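Local coordinates for protein adenosine deaminase 1 (Arthrobacter aurescens, PDB 3RYS) that probably deaminates adenine to hypoxanthine by zinc-dependent hydrolysis, a step of purine salvage and nitrogen catabolism, at residues A[178-183]-A[209-214]. Sequence-based numbering, arbitrary orientation.
Sequences PPSKFE and ITEALD
Pro179, in the single 3-10 turn of residues 179-181, comes up against Ala212 in the last part of helix 206-214, with 5.4 Å between the CA of Pro179 and the CA of Ala212. The proline ring does the apolar work. Its CG sits 3.7 Å from CB of Glu211 and its CB lies 3.7 Å from the backbone N of Ala212, while the methyl of Ala212 reaches the same CG more loosely. The Glu211 side chain crosses this ring at about a right angle, extended beyond CG with chi2 at -164°, and delivers its carboxylate to the start of the turn. There OE1 accepts a hydrogen bond from the backbone N of Ser180 (2.9 Å), approached nearly along the C-O axis of the carboxylate, with an N-H...O angle of 153°. Ser180 OG is also close, 3.3 Å from OE1 of Glu211. Carbon atoms of the two prolines lie around the same oxygen: CD of Pro179 is 3.4 Å from OE1 of Glu211 and CB of Pro178 is 3.5 Å from it. An alanine in place of Glu211 would probably leave the Ser180 N-H without this acceptor and open a gap beside both prolines. Tyr208, one turn earlier on the helix, packs on both prolines, and Leu216 beyond the helix touches Pro179. In this TIM-barrel deaminase the contact joins the loop after strand 167-171 to the helix that follows strand 195-200, with the side chain of Pro179 about 12 Å from the bound adenine. The Glu211 carboxylate thus supplies an acceptor to an amide at the start of the turn, and its negative charge would probably suit that N-H end.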
loop_
_atom_site.group_PDB
_atom_site.type_symbol
_atom_site.label_atom_id
_atom_site.label_comp_id
_atom_site.label_asym_id
_atom_site.label_seq_id
_atom_site.Cartn_x
_atom_site.Cartn_y
_atom_site.Cartn_z
ATOM N N PRO A 178 6.044 14.433 11.474
ATOM C CA PRO A 178 4.939 13.899 12.275
ATOM C C PRO A 178 3.596 14.079 11.584
ATOM O O PRO A 178 3.428 15.014 10.795
ATOM C CB PRO A 178 4.971 14.758 13.550
ATOM C CG PRO A 178 6.266 15.477 13.525
ATOM C CD PRO A 178 6.635 15.632 12.090
ATOM N N PRO A 179 2.642 13.191 11.889
ATOM C CA PRO A 179 1.282 13.258 11.348
ATOM C C PRO A 179 0.660 14.628 11.593
ATOM O O PRO A 179 -0.016 15.159 10.712
ATOM C CB PRO A 179 0.543 12.188 12.154
ATOM C CG PRO A 179 1.603 11.207 12.528
ATOM C CD PRO A 179 2.830 12.032 12.780
ATOM N N SER A 180 0.903 15.187 12.777
ATOM C CA SER A 180 0.357 16.485 13.168
ATOM C C SER A 180 0.599 17.569 12.123
ATOM O O SER A 180 -0.174 18.520 12.009
ATOM C CB SER A 180 0.959 16.933 14.504
ATOM O OG SER A 180 2.325 17.291 14.356
ATOM N N LYS A 181 1.685 17.425 11.370
ATOM C CA LYS A 181 2.043 18.394 10.345
ATOM C C LYS A 181 0.923 18.589 9.316
ATOM O O LYS A 181 0.830 19.641 8.685
ATOM C CB LYS A 181 3.340 17.963 9.660
ATOM C CG LYS A 181 3.869 18.940 8.634
ATOM C CD LYS A 181 5.160 18.429 8.025
ATOM C CE LYS A 181 5.478 19.141 6.725
ATOM N NZ LYS A 181 6.709 18.590 6.106
ATOM N N PHE A 182 0.063 17.583 9.167
ATOM C CA PHE A 182 -1.002 17.631 8.167
ATOM C C PHE A 182 -2.407 17.615 8.767
ATOM O O PHE A 182 -3.357 17.155 8.128
ATOM C CB PHE A 182 -0.835 16.483 7.165
ATOM C CG PHE A 182 0.470 16.525 6.421
ATOM C CD1 PHE A 182 1.615 15.984 6.977
ATOM C CD2 PHE A 182 0.555 17.127 5.179
ATOM C CE1 PHE A 182 2.819 16.035 6.306
ATOM C CE2 PHE A 182 1.756 17.179 4.501
ATOM C CZ PHE A 182 2.890 16.632 5.067
ATOM N N GLU A 183 -2.537 18.130 9.987
ATOM C CA GLU A 183 -3.833 18.188 10.662
ATOM C C GLU A 183 -4.889 18.906 9.820
ATOM O O GLU A 183 -6.010 18.410 9.661
ATOM C CB GLU A 183 -3.701 18.866 12.030
ATOM C CG GLU A 183 -5.016 18.952 12.806
ATOM C CD GLU A 183 -4.865 19.627 14.162
ATOM O OE1 GLU A 183 -3.807 20.241 14.414
ATOM O OE2 GLU A 183 -5.810 19.546 14.978
ATOM N N ILE A 209 1.829 7.053 15.794
ATOM C CA ILE A 209 0.622 6.333 15.602
ATOM C C ILE A 209 -0.529 6.941 16.307
ATOM O O ILE A 209 -1.589 7.020 15.786
ATOM C CB ILE A 209 0.805 4.882 16.002
ATOM C CG1 ILE A 209 1.968 4.314 15.211
ATOM C CG2 ILE A 209 -0.474 4.117 15.801
ATOM C CD1 ILE A 209 2.280 2.946 15.392
ATOM N N THR A 210 -0.301 7.363 17.518
ATOM C CA THR A 210 -1.270 8.069 18.307
ATOM C C THR A 210 -1.594 9.407 17.670
ATOM O O THR A 210 -2.675 9.853 17.705
ATOM C CB THR A 210 -0.722 8.233 19.735
ATOM O OG1 THR A 210 -0.478 6.958 20.274
ATOM C CG2 THR A 210 -1.653 8.904 20.599
ATOM N N GLU A 211 -0.615 10.034 17.085
ATOM C CA GLU A 211 -0.828 11.250 16.385
ATOM C C GLU A 211 -1.730 11.084 15.180
ATOM O O GLU A 211 -2.564 11.837 14.954
ATOM C CB GLU A 211 0.517 11.829 15.976
ATOM C CG GLU A 211 1.056 12.807 16.900
ATOM C CD GLU A 211 2.116 13.608 16.329
ATOM O OE1 GLU A 211 1.995 14.130 15.270
ATOM O OE2 GLU A 211 3.104 13.792 16.966
ATOM N N ALA A 212 -1.515 10.075 14.403
ATOM C CA ALA A 212 -2.310 9.756 13.226
ATOM C C ALA A 212 -3.745 9.402 13.608
ATOM O O ALA A 212 -4.684 9.715 12.880
ATOM C CB ALA A 212 -1.666 8.621 12.436
ATOM N N LEU A 213 -3.909 8.754 14.756
ATOM C CA LEU A 213 -5.238 8.378 15.230
ATOM C C LEU A 213 -6.023 9.554 15.814
ATOM O O LEU A 213 -7.213 9.710 15.541
ATOM C CB LEU A 213 -5.140 7.259 16.270
ATOM C CG LEU A 213 -4.771 5.870 15.744
ATOM C CD1 LEU A 213 -4.461 4.932 16.901
ATOM C CD2 LEU A 213 -5.890 5.313 14.880
ATOM N N ASP A 214 -5.350 10.378 16.610
ATOM C CA ASP A 214 -6.020 11.420 17.380
ATOM C C ASP A 214 -6.064 12.773 16.678
ATOM O O ASP A 214 -7.099 13.443 16.663
ATOM C CB ASP A 214 -5.368 11.550 18.758
ATOM C CG ASP A 214 -5.641 10.347 19.644
ATOM O OD1 ASP A 214 -6.624 9.625 19.366
ATOM O OD2 ASP A 214 -4.885 10.126 20.615
#